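Local coordinates for protein DNA-(apurinic or apyrimidinic site) lyase (Xenopus laevis, PDB 6WCD) that cleaves DNA at abasic sites as a weak endonuclease and degrades DNA ends as a 3'-5' exonuclease, this piece being its catalytic domain, at residues A[2-7]-A[28-33]; A[66-71]-A[118-123]; A[239-244]-A[269-274]. All coordinates share one frame; numbering follows the deposited sequence. Where two conformers were deposited one is given.

Contact 1: A[2-7]-A[28-33]; sequences KIVSWN and DIICLQ. With BU1 (1,4-butanediol), chain D.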
loop_
_atom_site.group_PDB
_atom_site.type_symbol
_atom_site.label_atom_id
_atom_site.label_comp_id
_atom_site.label_asym_id
_atom_site.label_seq_id
_atom_site.Cartn_x
_atom_site.Cartn_y
_atom_site.Cartn_z
ATOM N N LYS A 2 -14.622 -3.805 0.931
ATOM C CA LYS A 2 -14.025 -2.503 1.168
ATOM C C LYS A 2 -12.561 -2.623 1.518
ATOM O O LYS A 2 -12.155 -3.542 2.240
ATOM C CB LYS A 2 -14.768 -1.839 2.311
ATOM C CG LYS A 2 -16.177 -1.461 1.946
ATOM C CD LYS A 2 -16.977 -1.001 3.143
ATOM C CE LYS A 2 -17.183 -2.093 4.143
ATOM N NZ LYS A 2 -18.280 -1.699 5.097
ATOM N N ILE A 3 -11.759 -1.685 1.015
ATOM C CA ILE A 3 -10.319 -1.686 1.252
ATOM C C ILE A 3 -9.851 -0.281 1.592
ATOM O O ILE A 3 -10.269 0.706 0.988
ATOM C CB ILE A 3 -9.553 -2.242 0.039
ATOM C CG1 ILE A 3 -8.064 -2.373 0.339
ATOM C CG2 ILE A 3 -9.796 -1.380 -1.199
ATOM C CD1 ILE A 3 -7.379 -3.307 -0.608
ATOM N N VAL A 4 -9.012 -0.190 2.614
ATOM C CA VAL A 4 -8.504 1.066 3.122
ATOM C C VAL A 4 -6.993 1.055 3.002
ATOM O O VAL A 4 -6.350 0.015 3.210
ATOM C CB VAL A 4 -8.917 1.291 4.584
ATOM C CG1 VAL A 4 -8.104 2.383 5.265
ATOM C CG2 VAL A 4 -10.376 1.625 4.685
ATOM N N SER A 5 -6.440 2.205 2.702
ATOM C CA SER A 5 -4.989 2.448 2.746
ATOM C C SER A 5 -4.733 3.653 3.644
ATOM O O SER A 5 -5.430 4.662 3.546
ATOM C CB SER A 5 -4.436 2.726 1.359
ATOM O OG SER A 5 -3.053 2.892 1.345
ATOM N N TRP A 6 -3.721 3.563 4.503
ATOM C CA TRP A 6 -3.428 4.651 5.423
ATOM C C TRP A 6 -1.974 4.667 5.829
ATOM O O TRP A 6 -1.470 3.691 6.405
ATOM C CB TRP A 6 -4.290 4.537 6.678
ATOM C CG TRP A 6 -4.260 5.727 7.620
ATOM C CD1 TRP A 6 -3.869 7.033 7.337
ATOM C CD2 TRP A 6 -4.661 5.730 8.983
ATOM N NE1 TRP A 6 -4.047 7.802 8.429
ATOM C CE2 TRP A 6 -4.492 7.013 9.485
ATOM C CE3 TRP A 6 -5.146 4.736 9.845
ATOM C CZ2 TRP A 6 -4.814 7.383 10.789
ATOM C CZ3 TRP A 6 -5.415 5.075 11.145
ATOM C CH2 TRP A 6 -5.283 6.377 11.625
ATOM N N ASN A 7 -1.284 5.785 5.572
ATOM C CA ASN A 7 0.052 5.996 6.121
ATOM C C ASN A 7 -0.187 6.505 7.529
ATOM O O ASN A 7 -0.655 7.636 7.746
ATOM C CB ASN A 7 0.859 6.978 5.307
ATOM C CG ASN A 7 2.210 7.244 5.940
ATOM O OD1 ASN A 7 2.354 7.276 7.149
ATOM N ND2 ASN A 7 3.211 7.461 5.113
ATOM N N ASP A 28 -12.620 -4.621 4.895
ATOM C CA ASP A 28 -12.262 -6.032 4.901
ATOM C C ASP A 28 -10.772 -6.261 4.751
ATOM O O ASP A 28 -10.245 -7.304 5.192
ATOM C CB ASP A 28 -12.943 -6.733 3.747
ATOM C CG ASP A 28 -14.466 -6.548 3.801
ATOM O OD1 ASP A 28 -15.060 -5.773 3.001
ATOM O OD2 ASP A 28 -15.056 -7.128 4.721
ATOM N N ILE A 29 -10.082 -5.342 4.118
ATOM C CA ILE A 29 -8.629 -5.322 3.973
ATOM C C ILE A 29 -8.180 -3.920 4.356
ATOM O O ILE A 29 -8.678 -2.935 3.773
ATOM C CB ILE A 29 -8.205 -5.662 2.550
ATOM C CG1 ILE A 29 -8.699 -7.057 2.123
ATOM C CG2 ILE A 29 -6.660 -5.588 2.410
ATOM C CD1 ILE A 29 -8.451 -7.413 0.670
ATOM N N ILE A 30 -7.261 -3.827 5.307
ATOM C CA ILE A 30 -6.730 -2.539 5.741
ATOM C C ILE A 30 -5.227 -2.581 5.572
ATOM O O ILE A 30 -4.541 -3.398 6.213
ATOM C CB ILE A 30 -7.125 -2.197 7.191
ATOM C CG1 ILE A 30 -8.640 -2.125 7.278
ATOM C CG2 ILE A 30 -6.421 -0.906 7.653
ATOM C CD1 ILE A 30 -9.157 -2.211 8.649
ATOM N N CYS A 31 -4.709 -1.668 4.769
ATOM C CA CYS A 31 -3.308 -1.587 4.427
ATOM C C CYS A 31 -2.713 -0.351 5.092
ATOM O O CYS A 31 -3.127 0.786 4.799
ATOM C CB CYS A 31 -3.126 -1.532 2.926
ATOM S SG CYS A 31 -3.681 -3.046 2.090
ATOM N N LEU A 32 -1.768 -0.573 5.960
ATOM C CA LEU A 32 -1.071 0.490 6.686
ATOM C C LEU A 32 0.331 0.643 6.155
ATOM O O LEU A 32 1.037 -0.351 5.900
ATOM C CB LEU A 32 -1.001 0.200 8.172
ATOM C CG LEU A 32 -2.356 -0.032 8.853
ATOM C CD1 LEU A 32 -2.185 -0.276 10.343
ATOM C CD2 LEU A 32 -3.321 1.079 8.618
ATOM N N GLN A 33 0.748 1.898 6.019
ATOM C CA GLN A 33 2.138 2.212 5.707
ATOM C C GLN A 33 2.808 2.990 6.831
ATOM O O GLN A 33 2.184 3.707 7.599
ATOM C CB GLN A 33 2.252 3.004 4.398
ATOM C CG GLN A 33 1.585 2.295 3.245
ATOM C CD GLN A 33 0.134 2.631 3.113
ATOM O OE1 GLN A 33 -0.279 3.766 3.343
ATOM N NE2 GLN A 33 -0.637 1.663 2.696
HETATM C C1 BU1 D . -18.007 -10.541 3.657
HETATM C C2 BU1 D . -16.907 -9.506 3.385
HETATM C C3 BU1 D . -17.405 -8.350 2.518
HETATM C C4 BU1 D . -17.203 -8.700 1.052
HETATM O O5 BU1 D . -17.950 -11.596 2.728
HETATM O O6 BU1 D . -17.949 -7.901 0.158
HETATM O O HOH W 1 -2.040 5.459 2.102
#
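The parallel strands 2-7 and 29-33 of a beta-alpha-beta crossover, linked by helix 18-25, pair from Ile-3 against Ile-29 to Asn-7 against Gln-33 inside one sheet of the DNase I-like fold, with Lys-2 and Asp-28 just beyond the first bridge. Val-4 N donates to Ile-29 O (3.0 Å), Val-4 O accepts Cys-31 N (2.8 Å), and Trp-6 N and O repeat the pattern with Cys-31 O and Gln-33 N. Asp-28 closes the N-terminal end: its backbone N donates to Lys-2 O, while its carboxylate, with CG beside its own backbone N (chi1 -57°), takes Lys-2 N on the anti lone pair of OD1 at 2.9 Å. The other oxygen, OD2, lies 3.3 Å from C2 of a bound 1,4-butanediol. An alanine in place of Asp-28 would probably leave Lys-2 N without its carboxylate acceptor and open a gap beside the diol.

On one face Ile-3, in one of its two conformers, slants past the Ile-29 side chain; on the opposite face Leu-32 CD2 touches Trp-6 CB, while the indole NE1 is bonded to His-300 O. Asn-7 carries the pair to the active site, its ND2 bonded to OD2 of the catalytic Asp-183 near the magnesium ion held by Asn-9 and Glu-34. Bent at chi2 (88°), Gln-33 folds its amide back towards strand 2-7. NE2 donates to Ser-5 OG at 3.0 Å and is also bonded to Asn-140 OD1, while a water accepts from Ser-5 OG (2.9 Å) and donates to Gln-33 OE1 (2.7 Å).

Contact 2: A[66-71]-A[118-123]; sequences SGVATF and RAVLTQ
Val-68 and Thr-70 of strand 68-72 meet Val-120 and Thr-122 of strand 119-127 across the interior of the alpha/beta sandwich, where its two sheets lie face to face. The strand axes are only 22° apart, and no direct hydrogen bond joins the two segments. The van der Waals packing centres on Val-120 CG1. With chi1 at 66°, this methyl sits between its own backbone N and carbonyl carbon and meets both Val-68 CG2, an apolar pair at 3.7 Å, and Thr-70 OG1 at 3.5 Å. Val-68 CG2 also presses on the backbone of Ala-119, and Thr-70 CG2 reaches tip to tip towards Thr-122 OG1 (3.8 Å).

Polar linkage comes through one water, which joins Thr-70 OG1 (2.7 Å) to Thr-122 OG1 (3.0 Å) and donates to Val-120 O. Each hydroxyl has a further partner, Asn-140 ND2 for Thr-70 and His-124 NE2 for Thr-122.

At the other end Ser-66 OG stands 3.9 Å above the centre of the Arg-118 guanidinium. Glu-116 engages both residues, through its carbonyl O to Ser-66 OG and its carboxylate to Arg-118 NE, and Arg-118 NH2 binds Tyr-142 O. Between these two segments the link is therefore methyl packing and one bridging water, while the arginine's charge is met by neighbours outside the strand pair.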
loop_
_atom_site.group_PDB
_atom_site.type_symbol
_atom_site.label_atom_id
_atom_site.label_comp_id
_atom_site.label_asym_id
_atom_site.label_seq_id
_atom_site.Cartn_x
_atom_site.Cartn_y
_atom_site.Cartn_z
ATOM N N SER A 66 10.080 2.742 8.900
ATOM C CA SER A 66 9.343 2.282 7.701
ATOM C C SER A 66 8.358 1.195 8.121
ATOM O O SER A 66 7.771 1.291 9.212
ATOM C CB SER A 66 10.380 1.866 6.669
ATOM O OG SER A 66 9.739 1.541 5.480
ATOM N N GLY A 67 8.160 0.193 7.303
ATOM C CA GLY A 67 7.253 -0.885 7.592
ATOM C C GLY A 67 5.893 -0.741 6.978
ATOM O O GLY A 67 5.298 0.345 6.943
ATOM N N VAL A 68 5.351 -1.849 6.490
ATOM C CA VAL A 68 3.997 -1.895 5.942
ATOM C C VAL A 68 3.316 -3.140 6.485
ATOM O O VAL A 68 3.955 -4.125 6.876
ATOM C CB VAL A 68 3.949 -1.928 4.411
ATOM C CG1 VAL A 68 4.481 -0.613 3.831
ATOM C CG2 VAL A 68 4.674 -3.114 3.840
ATOM N N ALA A 69 1.971 -3.074 6.569
ATOM C CA ALA A 69 1.192 -4.184 7.100
ATOM C C ALA A 69 -0.139 -4.201 6.393
ATOM O O ALA A 69 -0.767 -3.177 6.179
ATOM C CB ALA A 69 0.956 -4.074 8.601
ATOM N N THR A 70 -0.623 -5.412 6.083
ATOM C CA THR A 70 -1.969 -5.631 5.578
ATOM C C THR A 70 -2.729 -6.492 6.553
ATOM O O THR A 70 -2.266 -7.591 6.924
ATOM C CB THR A 70 -1.910 -6.272 4.198
ATOM O OG1 THR A 70 -1.302 -5.340 3.315
ATOM C CG2 THR A 70 -3.281 -6.634 3.678
ATOM N N PHE A 71 -3.857 -5.967 7.013
ATOM C CA PHE A 71 -4.749 -6.625 7.949
ATOM C C PHE A 71 -5.985 -7.083 7.190
ATOM O O PHE A 71 -6.634 -6.287 6.526
ATOM C CB PHE A 71 -5.163 -5.681 9.082
ATOM C CG PHE A 71 -4.096 -5.392 10.062
ATOM C CD1 PHE A 71 -3.175 -4.393 9.833
ATOM C CD2 PHE A 71 -4.045 -6.112 11.216
ATOM C CE1 PHE A 71 -2.126 -4.149 10.839
ATOM C CE2 PHE A 71 -3.072 -5.897 12.163
ATOM C CZ PHE A 71 -2.140 -4.923 11.959
ATOM N N ARG A 118 9.077 -1.963 2.781
ATOM C CA ARG A 118 8.252 -1.044 2.016
ATOM C C ARG A 118 7.178 -1.667 1.149
ATOM O O ARG A 118 6.442 -0.946 0.474
ATOM C CB ARG A 118 9.165 -0.208 1.108
ATOM C CG ARG A 118 10.093 0.705 1.901
ATOM C CD ARG A 118 10.937 1.609 0.987
ATOM N NE ARG A 118 11.747 2.467 1.822
ATOM C CZ ARG A 118 11.314 3.519 2.490
ATOM N NH1 ARG A 118 12.108 4.169 3.309
ATOM N NH2 ARG A 118 10.088 3.957 2.291
ATOM N N ALA A 119 7.061 -2.976 1.107
ATOM C CA ALA A 119 6.026 -3.605 0.296
ATOM C C ALA A 119 5.588 -4.941 0.879
ATOM O O ALA A 119 6.423 -5.741 1.330
ATOM C CB ALA A 119 6.506 -3.837 -1.125
ATOM N N VAL A 120 4.303 -5.198 0.857
ATOM C CA VAL A 120 3.758 -6.505 1.191
ATOM C C VAL A 120 2.633 -6.773 0.196
ATOM O O VAL A 120 1.873 -5.865 -0.176
ATOM C CB VAL A 120 3.335 -6.603 2.675
ATOM C CG1 VAL A 120 2.208 -5.735 2.991
ATOM C CG2 VAL A 120 3.049 -8.067 3.067
ATOM N N LEU A 121 2.600 -7.989 -0.284
ATOM C CA LEU A 121 1.622 -8.446 -1.281
ATOM C C LEU A 121 0.742 -9.523 -0.685
ATOM O O LEU A 121 1.235 -10.473 -0.062
ATOM C CB LEU A 121 2.282 -9.019 -2.533
ATOM C CG LEU A 121 2.942 -7.962 -3.424
ATOM C CD1 LEU A 121 4.154 -7.343 -2.818
ATOM C CD2 LEU A 121 3.254 -8.593 -4.788
ATOM N N THR A 122 -0.580 -9.386 -0.891
ATOM C CA THR A 122 -1.526 -10.426 -0.481
ATOM C C THR A 122 -2.394 -10.756 -1.690
ATOM O O THR A 122 -2.704 -9.873 -2.491
ATOM C CB THR A 122 -2.371 -10.002 0.735
ATOM O OG1 THR A 122 -3.044 -8.774 0.515
ATOM C CG2 THR A 122 -1.557 -9.859 2.035
ATOM N N GLN A 123 -2.722 -12.033 -1.850
ATOM C CA GLN A 123 -3.495 -12.465 -3.000
ATOM C C GLN A 123 -4.768 -13.121 -2.511
ATOM O O GLN A 123 -4.727 -14.011 -1.668
ATOM C CB GLN A 123 -2.649 -13.408 -3.853
ATOM C CG GLN A 123 -3.218 -13.768 -5.163
ATOM C CD GLN A 123 -2.162 -14.454 -6.009
ATOM O OE1 GLN A 123 -1.964 -15.664 -5.890
ATOM N NE2 GLN A 123 -1.456 -13.685 -6.830
HETATM O O HOH W 2 -1.180 -6.502 0.829
#

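Contact 3: A[239-244]-A[269-274]; sequences FYDSFR and GTRIDY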
loop_
_atom_site.group_PDB
_atom_site.type_symbol
_atom_site.label_atom_id
_atom_site.label_comp_id
_atom_site.label_asym_id
_atom_site.label_seq_id
_atom_site.Cartn_x
_atom_site.Cartn_y
_atom_site.Cartn_z
ATOM N N PHE A 239 -3.038 0.947 -15.342
ATOM C CA PHE A 239 -3.657 1.188 -14.034
ATOM C C PHE A 239 -4.394 2.507 -14.025
ATOM O O PHE A 239 -3.981 3.471 -14.662
ATOM C CB PHE A 239 -2.576 1.146 -12.949
ATOM C CG PHE A 239 -2.062 -0.234 -12.681
ATOM C CD1 PHE A 239 -1.030 -0.792 -13.440
ATOM C CD2 PHE A 239 -2.667 -1.016 -11.754
ATOM C CE1 PHE A 239 -0.632 -2.150 -13.201
ATOM C CE2 PHE A 239 -2.262 -2.321 -11.508
ATOM C CZ PHE A 239 -1.270 -2.894 -12.271
ATOM N N TYR A 240 -5.518 2.567 -13.307
ATOM C CA TYR A 240 -6.235 3.803 -13.096
ATOM C C TYR A 240 -6.093 4.240 -11.627
ATOM O O TYR A 240 -6.163 3.418 -10.710
ATOM C CB TYR A 240 -7.732 3.654 -13.369
ATOM C CG TYR A 240 -8.183 3.560 -14.790
ATOM C CD1 TYR A 240 -7.375 3.970 -15.834
ATOM C CD2 TYR A 240 -9.472 3.114 -15.080
ATOM C CE1 TYR A 240 -7.808 3.902 -17.130
ATOM C CE2 TYR A 240 -9.924 3.055 -16.377
ATOM C CZ TYR A 240 -9.090 3.449 -17.402
ATOM O OH TYR A 240 -9.525 3.386 -18.704
ATOM N N ASP A 241 -5.991 5.547 -11.447
ATOM C CA ASP A 241 -6.135 6.234 -10.157
ATOM C C ASP A 241 -7.614 6.243 -9.784
ATOM O O ASP A 241 -8.407 7.004 -10.355
ATOM C CB ASP A 241 -5.581 7.639 -10.330
ATOM C CG ASP A 241 -5.607 8.489 -9.072
ATOM O OD1 ASP A 241 -6.252 8.144 -8.065
ATOM O OD2 ASP A 241 -4.984 9.577 -9.117
ATOM N N SER A 242 -8.013 5.363 -8.883
ATOM C CA SER A 242 -9.451 5.144 -8.711
ATOM C C SER A 242 -10.137 6.377 -8.167
ATOM O O SER A 242 -11.292 6.634 -8.487
ATOM C CB SER A 242 -9.697 3.927 -7.804
ATOM O OG SER A 242 -9.261 4.093 -6.441
ATOM N N PHE A 243 -9.489 7.113 -7.265
ATOM C CA PHE A 243 -10.118 8.321 -6.770
ATOM C C PHE A 243 -10.530 9.226 -7.920
ATOM O O PHE A 243 -11.631 9.774 -7.923
ATOM C CB PHE A 243 -9.200 9.088 -5.826
ATOM C CG PHE A 243 -9.788 10.385 -5.303
ATOM C CD1 PHE A 243 -10.861 10.398 -4.433
ATOM C CD2 PHE A 243 -9.266 11.598 -5.681
ATOM C CE1 PHE A 243 -11.447 11.582 -4.031
ATOM C CE2 PHE A 243 -9.802 12.765 -5.272
ATOM C CZ PHE A 243 -10.891 12.782 -4.441
ATOM N N ARG A 244 -9.650 9.405 -8.922
ATOM C CA ARG A 244 -9.973 10.318 -10.004
ATOM C C ARG A 244 -10.902 9.713 -11.038
ATOM O O ARG A 244 -11.542 10.448 -11.795
ATOM C CB ARG A 244 -8.671 10.790 -10.675
ATOM C CG ARG A 244 -7.907 11.730 -9.814
ATOM C CD ARG A 244 -8.652 13.023 -9.500
ATOM N NE ARG A 244 -7.833 13.871 -8.631
ATOM C CZ ARG A 244 -8.301 14.903 -7.935
ATOM N NH1 ARG A 244 -9.587 15.184 -7.905
ATOM N NH2 ARG A 244 -7.464 15.600 -7.189
ATOM N N GLY A 269 -1.661 21.103 2.045
ATOM C CA GLY A 269 -1.541 19.668 1.829
ATOM C C GLY A 269 -1.363 19.204 0.397
ATOM O O GLY A 269 -1.347 19.991 -0.552
ATOM N N THR A 270 -1.260 17.879 0.262
ATOM C CA THR A 270 -1.021 17.220 -1.018
ATOM C C THR A 270 -1.729 15.881 -1.010
ATOM O O THR A 270 -1.916 15.298 0.050
ATOM C CB THR A 270 0.467 16.986 -1.273
ATOM O OG1 THR A 270 1.216 18.165 -0.953
ATOM C CG2 THR A 270 0.666 16.644 -2.707
ATOM N N ARG A 271 -2.110 15.378 -2.204
ATOM C CA ARG A 271 -2.670 14.022 -2.333
ATOM C C ARG A 271 -1.549 13.086 -2.835
ATOM O O ARG A 271 -1.125 13.203 -3.999
ATOM C CB ARG A 271 -3.869 13.960 -3.264
ATOM C CG ARG A 271 -4.554 12.542 -3.217
ATOM C CD ARG A 271 -5.828 12.476 -4.049
ATOM N NE ARG A 271 -5.516 12.607 -5.459
ATOM C CZ ARG A 271 -5.448 11.610 -6.328
ATOM N NH1 ARG A 271 -5.723 10.369 -5.976
ATOM N NH2 ARG A 271 -5.072 11.875 -7.570
ATOM N N ILE A 272 -1.051 12.215 -1.960
ATOM C CA ILE A 272 0.062 11.315 -2.284
ATOM C C ILE A 272 -0.273 9.868 -1.920
ATOM O O ILE A 272 0.609 8.983 -2.068
ATOM C CB ILE A 272 1.393 11.757 -1.638
ATOM C CG1 ILE A 272 1.257 11.868 -0.110
ATOM C CG2 ILE A 272 1.908 13.041 -2.313
ATOM C CD1 ILE A 272 2.596 12.052 0.581
ATOM N N ASP A 273 -1.477 9.611 -1.471
ATOM C CA ASP A 273 -1.974 8.277 -1.143
ATOM C C ASP A 273 -3.041 7.880 -2.150
ATOM O O ASP A 273 -3.998 8.624 -2.408
ATOM C CB ASP A 273 -2.520 8.334 0.260
ATOM C CG ASP A 273 -1.435 8.699 1.274
ATOM O OD1 ASP A 273 -0.567 7.799 1.585
ATOM O OD2 ASP A 273 -1.371 9.859 1.759
ATOM N N TYR A 274 -2.878 6.696 -2.710
ATOM C CA TYR A 274 -3.627 6.232 -3.838
ATOM C C TYR A 274 -4.150 4.837 -3.637
ATOM O O TYR A 274 -3.585 4.017 -2.914
ATOM C CB TYR A 274 -2.744 6.191 -5.099
ATOM C CG TYR A 274 -2.141 7.479 -5.541
ATOM C CD1 TYR A 274 -2.666 8.160 -6.601
ATOM C CD2 TYR A 274 -0.978 7.952 -4.991
ATOM C CE1 TYR A 274 -2.086 9.306 -7.094
ATOM C CE2 TYR A 274 -0.417 9.115 -5.438
ATOM C CZ TYR A 274 -0.943 9.772 -6.500
ATOM O OH TYR A 274 -0.382 10.915 -7.031
HETATM O O HOH W 3 -5.159 13.693 -10.332
#
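Arg-271 reaches across to Asp-241 and Phe-243 with a chain that leaves CB with CG anti to the backbone N and bends at chi3 (67°). CD is the first atom to meet the other segment, resting 3.9 Å from Phe-243 CD2. That same ring carbon lies 3.5 Å above the guanidinium plane, towards its rim, so NE and CZ also pass beside it; NE is salt-bridged to Asp-192 OD1. The tip then grips Asp-241 end-on: NH1 donates to OD1 at 3.1 Å and NH2 to OD2 at 2.8 Å. Both bonds use syn lone pairs, and the carboxylate and guanidinium planes are 21° apart.

Asp-241 ends strand 239-241, an antiparallel partner of strand 269-278 in the DNase I-like fold, and occupies the N-cap position of helix 242-246. The salt bridge thus ties this strand-to-helix turn to the strand that carries Asp-273, which by similarity is important for catalysis. Asp-241 OD2 also approaches the ring edge of Tyr-274, 3.5 Å from CE1, while the phenol OH is bonded to Thr-186 O. NH2 of Arg-271 further lies 3.6 Å from Arg-244 NE, a like-charged pair whose repulsion is probably eased by Asp-192, since its OD1 also bridges Arg-244 NH2.

In the fold
All three contacts are largely buried, but contacts 1 and 2 lie near the centre of the chain and contact 3 farther out. Contacts 1 and 3 each include one partly exposed residue (Lys-2, Arg-244), whereas all touching residues of contact 2 are buried. Contact 1 is pairing within a sheet, contact 2 packing between sheets, and contact 3 a salt bridge at a strand-to-helix turn. Strands 29-33 and 68-72 are sheet neighbours, so contacts 1 and 2 join directly, with Leu-32 N close to Ala-69 O and Cys-31 SG against Thr-70 OG1. Contact 3 shares the larger sheet with segment 118-123 but does not touch contact 2. It meets contact 1 where Asn-7 CB packs near Asp-273 OD1, beside the active site.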